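Local coordinates for DUF1955 domain-containing protein (Sulfolobus tokodaii, PDB 1WY6) that is of unknown function but folds as an archaeal helical repeat protein, which suggests a scaffold for binding other macromolecules, at residues Leu71-Val85 with Ile100-Ile113. Numbering follows the deposited sequence.
Sequences LDKCQNLKSVVECGV and ILVIQGKRDKLEEI
Lys78 reaches across to helix 107-113 with its whole side chain. CG stands opposite the backbone N (chi1 -179°) and every later torsion is likewise extended, which carries the chain straight over Ile113 and Lys109 to Glu112. There NZ donates to OE1 of Glu112 at 2.6 Å, a salt bridge made through the carboxylate's anti lone pair, with the two side chains at about a right angle. Glu82, one turn on, makes only a long ion pair with the same ammonium, NZ to OE2 3.9 Å, which may ease the like charge of the two acids. The aliphatic part of the chain is also used: CD of Lys78 lies 3.8 Å from CD of Lys109, and CE packs 3.9 Å from CD1 of Ile113, which runs past in the opposite direction. With an alanine here, Glu112 would probably be left without this cation, and one flank of Ile113 would lose its cover.

Beyond the salt bridge the contact is apolar. Val81 forks between two partners: CG1 meets CD1 of Ile113 at 3.9 Å, while CG2, set beside the backbone N, faces CD1 of Leu101. The other methyl of Leu101, CD2, rests 3.9 Å from CB of Leu77. Leu77 then directs CD1 at Ile100, touching CG2 at 3.6 Å and CD1 almost as closely, and Ile100 CD1 continues to CB of Leu71.

The 78-85 and 107-113 helical segments run nearly parallel, 15° apart, with axes 10.6 Å from each other. Helix 92-103, followed by a Schellman motif at Gly105, comes between them in sequence, runs back the other way and adds Ile100 and Leu101 to the same core. Helices 55-65 and 125-137 continue the packing beyond, in the up-down-up arrangement of an alpha-helical repeat stack.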
# COMPACT_ATOMS: atom_id res chain seq x y z
N LEU A 71 -7.44 -3.47 -7.39
CA LEU A 71 -6.69 -2.40 -6.74
C LEU A 71 -6.00 -1.48 -7.73
O LEU A 71 -5.79 -0.30 -7.44
CB LEU A 71 -5.65 -2.99 -5.78
CG LEU A 71 -6.13 -3.45 -4.40
CD1 LEU A 71 -5.01 -4.16 -3.68
CD2 LEU A 71 -6.60 -2.26 -3.58
N ASP A 72 -5.65 -2.01 -8.90
CA ASP A 72 -4.98 -1.23 -9.92
C ASP A 72 -5.84 -0.07 -10.40
O ASP A 72 -5.35 0.86 -11.04
CB ASP A 72 -4.58 -2.12 -11.11
CG ASP A 72 -5.78 -2.66 -11.87
OD1 ASP A 72 -6.61 -3.38 -11.27
OD2 ASP A 72 -5.89 -2.36 -13.08
N LYS A 73 -7.13 -0.11 -10.09
CA LYS A 73 -8.02 0.96 -10.50
C LYS A 73 -7.98 2.11 -9.49
O LYS A 73 -8.45 3.22 -9.77
CB LYS A 73 -9.45 0.43 -10.67
CG LYS A 73 -9.60 -0.38 -11.94
CD LYS A 73 -11.02 -0.79 -12.22
CE LYS A 73 -11.07 -1.61 -13.49
NZ LYS A 73 -10.06 -2.71 -13.42
N CYS A 74 -7.39 1.85 -8.33
CA CYS A 74 -7.27 2.85 -7.28
C CYS A 74 -6.11 3.80 -7.58
O CYS A 74 -5.04 3.36 -8.00
CB CYS A 74 -7.04 2.18 -5.92
SG CYS A 74 -8.43 1.18 -5.30
N GLN A 75 -6.33 5.09 -7.36
CA GLN A 75 -5.33 6.12 -7.61
C GLN A 75 -4.63 6.57 -6.33
O GLN A 75 -3.65 7.32 -6.37
CB GLN A 75 -5.99 7.34 -8.28
CG GLN A 75 -6.84 6.99 -9.48
CD GLN A 75 -6.03 6.48 -10.65
OE1 GLN A 75 -6.53 5.73 -11.49
NE2 GLN A 75 -4.77 6.88 -10.72
N ASN A 76 -5.14 6.10 -5.19
CA ASN A 76 -4.60 6.45 -3.88
C ASN A 76 -3.82 5.32 -3.20
O ASN A 76 -3.80 5.23 -1.97
CB ASN A 76 -5.73 6.90 -2.95
CG ASN A 76 -6.82 5.83 -2.77
OD1 ASN A 76 -7.72 5.97 -1.94
ND2 ASN A 76 -6.75 4.76 -3.57
N LEU A 77 -3.19 4.46 -4.00
CA LEU A 77 -2.45 3.34 -3.42
C LEU A 77 -1.24 3.76 -2.59
O LEU A 77 -0.59 2.92 -1.96
CB LEU A 77 -2.05 2.33 -4.50
CG LEU A 77 -3.24 1.60 -5.12
CD1 LEU A 77 -2.74 0.36 -5.84
CD2 LEU A 77 -4.26 1.20 -4.04
N LYS A 78 -0.95 5.05 -2.55
CA LYS A 78 0.14 5.52 -1.71
C LYS A 78 -0.30 5.28 -0.26
O LYS A 78 0.52 5.15 0.64
CB LYS A 78 0.41 7.01 -1.92
CG LYS A 78 1.57 7.52 -1.08
CD LYS A 78 1.63 9.05 -1.04
CE LYS A 78 2.69 9.52 -0.05
NZ LYS A 78 2.75 11.00 0.05
N SER A 79 -1.62 5.22 -0.05
CA SER A 79 -2.19 4.98 1.28
C SER A 79 -1.77 3.61 1.82
O SER A 79 -1.59 3.42 3.02
CB SER A 79 -3.73 5.03 1.21
OG SER A 79 -4.20 6.24 0.64
N VAL A 80 -1.64 2.64 0.92
CA VAL A 80 -1.26 1.29 1.33
C VAL A 80 0.21 1.24 1.72
O VAL A 80 0.58 0.62 2.71
CB VAL A 80 -1.55 0.26 0.20
CG1 VAL A 80 -0.99 -1.11 0.58
CG2 VAL A 80 -3.05 0.17 -0.02
N VAL A 81 1.06 1.92 0.94
CA VAL A 81 2.48 1.97 1.24
C VAL A 81 2.70 2.70 2.56
O VAL A 81 3.55 2.32 3.37
CB VAL A 81 3.25 2.71 0.13
CG1 VAL A 81 4.74 2.64 0.41
CG2 VAL A 81 2.91 2.12 -1.23
N GLU A 82 1.93 3.77 2.77
CA GLU A 82 2.00 4.57 3.99
C GLU A 82 1.77 3.70 5.22
O GLU A 82 2.43 3.87 6.24
CB GLU A 82 0.96 5.69 3.98
CG GLU A 82 1.31 6.90 3.14
CD GLU A 82 2.53 7.65 3.65
OE1 GLU A 82 2.85 7.54 4.86
OE2 GLU A 82 3.17 8.36 2.85
N CYS A 83 0.80 2.79 5.14
CA CYS A 83 0.53 1.90 6.28
C CYS A 83 1.68 0.92 6.43
O CYS A 83 1.95 0.43 7.53
CB CYS A 83 -0.79 1.17 6.09
SG CYS A 83 -2.24 2.18 6.52
N GLY A 84 2.36 0.62 5.34
CA GLY A 84 3.50 -0.27 5.43
C GLY A 84 4.57 0.45 6.24
O GLY A 84 5.18 -0.13 7.14
N VAL A 85 4.79 1.72 5.92
CA VAL A 85 5.79 2.52 6.63
C VAL A 85 5.41 2.80 8.09
O VAL A 85 6.24 2.68 8.98
CB VAL A 85 6.05 3.87 5.91
CG1 VAL A 85 7.04 4.73 6.71
CG2 VAL A 85 6.61 3.61 4.51
N ILE A 100 2.03 -1.37 -8.60
CA ILE A 100 0.97 -0.64 -9.30
C ILE A 100 1.32 0.85 -9.41
O ILE A 100 1.06 1.47 -10.43
CB ILE A 100 -0.39 -0.81 -8.59
CG1 ILE A 100 -0.87 -2.26 -8.77
CG2 ILE A 100 -1.40 0.15 -9.16
CD1 ILE A 100 -2.00 -2.65 -7.85
N LEU A 101 1.91 1.42 -8.36
CA LEU A 101 2.30 2.82 -8.41
C LEU A 101 3.32 3.04 -9.52
O LEU A 101 3.24 4.02 -10.26
CB LEU A 101 2.89 3.28 -7.07
CG LEU A 101 1.90 3.40 -5.90
CD1 LEU A 101 2.64 3.85 -4.66
CD2 LEU A 101 0.79 4.38 -6.25
N VAL A 102 4.28 2.13 -9.65
CA VAL A 102 5.29 2.24 -10.70
C VAL A 102 4.63 2.17 -12.08
O VAL A 102 4.92 2.98 -12.97
CB VAL A 102 6.33 1.08 -10.62
CG1 VAL A 102 7.36 1.24 -11.74
CG2 VAL A 102 7.03 1.08 -9.27
N ILE A 103 3.73 1.21 -12.23
CA ILE A 103 3.02 0.97 -13.48
C ILE A 103 2.08 2.11 -13.85
O ILE A 103 1.75 2.31 -15.02
CB ILE A 103 2.22 -0.35 -13.38
CG1 ILE A 103 3.19 -1.51 -13.21
CG2 ILE A 103 1.38 -0.56 -14.62
CD1 ILE A 103 2.49 -2.87 -13.02
N GLN A 104 1.63 2.85 -12.84
CA GLN A 104 0.75 3.98 -13.06
C GLN A 104 1.62 5.20 -13.37
O GLN A 104 1.12 6.25 -13.76
CB GLN A 104 -0.11 4.24 -11.82
CG GLN A 104 -1.26 3.27 -11.64
CD GLN A 104 -1.98 3.46 -10.32
OE1 GLN A 104 -3.05 2.91 -10.09
NE2 GLN A 104 -1.38 4.24 -9.42
N GLY A 105 2.92 5.03 -13.18
CA GLY A 105 3.86 6.11 -13.42
C GLY A 105 3.73 7.21 -12.39
O GLY A 105 4.03 8.38 -12.68
N LYS A 106 3.30 6.85 -11.18
CA LYS A 106 3.14 7.83 -10.11
C LYS A 106 4.45 8.03 -9.35
O LYS A 106 4.57 7.71 -8.17
CB LYS A 106 2.03 7.40 -9.15
CG LYS A 106 0.64 7.52 -9.77
CD LYS A 106 -0.46 7.12 -8.80
CE LYS A 106 -1.83 7.20 -9.47
NZ LYS A 106 -2.21 8.59 -9.83
N ARG A 107 5.42 8.57 -10.08
CA ARG A 107 6.75 8.86 -9.57
C ARG A 107 6.67 9.82 -8.40
O ARG A 107 7.44 9.73 -7.44
CB ARG A 107 7.59 9.47 -10.69
CG ARG A 107 8.96 10.00 -10.27
CD ARG A 107 9.68 10.56 -11.49
NE ARG A 107 11.00 11.13 -11.19
CZ ARG A 107 12.01 10.44 -10.67
NH1 ARG A 107 11.85 9.15 -10.38
NH2 ARG A 107 13.17 11.03 -10.46
N ASP A 108 5.72 10.74 -8.49
CA ASP A 108 5.50 11.74 -7.45
C ASP A 108 5.19 11.10 -6.10
O ASP A 108 5.77 11.47 -5.09
CB ASP A 108 4.36 12.69 -7.86
CG ASP A 108 3.03 11.97 -8.06
OD1 ASP A 108 3.03 10.81 -8.51
OD2 ASP A 108 1.97 12.58 -7.78
N LYS A 109 4.27 10.13 -6.09
CA LYS A 109 3.90 9.44 -4.86
C LYS A 109 5.08 8.65 -4.30
O LYS A 109 5.36 8.71 -3.10
CB LYS A 109 2.71 8.50 -5.13
CG LYS A 109 1.46 9.23 -5.65
CD LYS A 109 0.94 10.23 -4.61
CE LYS A 109 -0.07 11.21 -5.20
NZ LYS A 109 -1.31 10.54 -5.66
N LEU A 110 5.79 7.93 -5.16
CA LEU A 110 6.97 7.16 -4.74
C LEU A 110 8.05 8.05 -4.12
O LEU A 110 8.71 7.66 -3.15
CB LEU A 110 7.55 6.38 -5.93
CG LEU A 110 6.64 5.28 -6.48
CD1 LEU A 110 7.20 4.73 -7.78
CD2 LEU A 110 6.50 4.17 -5.43
N GLU A 111 8.24 9.25 -4.68
CA GLU A 111 9.25 10.18 -4.15
C GLU A 111 8.84 10.73 -2.78
O GLU A 111 9.68 10.90 -1.90
CB GLU A 111 9.47 11.35 -5.10
CG GLU A 111 10.04 10.95 -6.44
CD GLU A 111 10.67 12.12 -7.16
OE1 GLU A 111 10.94 12.00 -8.38
OE2 GLU A 111 10.92 13.16 -6.50
N GLU A 112 7.55 11.01 -2.62
CA GLU A 112 7.03 11.48 -1.34
C GLU A 112 7.34 10.44 -0.26
O GLU A 112 7.85 10.76 0.82
CB GLU A 112 5.53 11.72 -1.46
CG GLU A 112 5.19 12.94 -2.31
CD GLU A 112 3.77 12.93 -2.84
OE1 GLU A 112 2.93 12.22 -2.25
OE2 GLU A 112 3.50 13.63 -3.84
N ILE A 113 7.05 9.17 -0.54
CA ILE A 113 7.34 8.10 0.41
C ILE A 113 8.85 8.08 0.69
O ILE A 113 9.29 7.94 1.84
CB ILE A 113 6.94 6.72 -0.15
CG1 ILE A 113 5.42 6.57 -0.17
CG2 ILE A 113 7.57 5.61 0.69
CD1 ILE A 113 4.80 6.50 1.23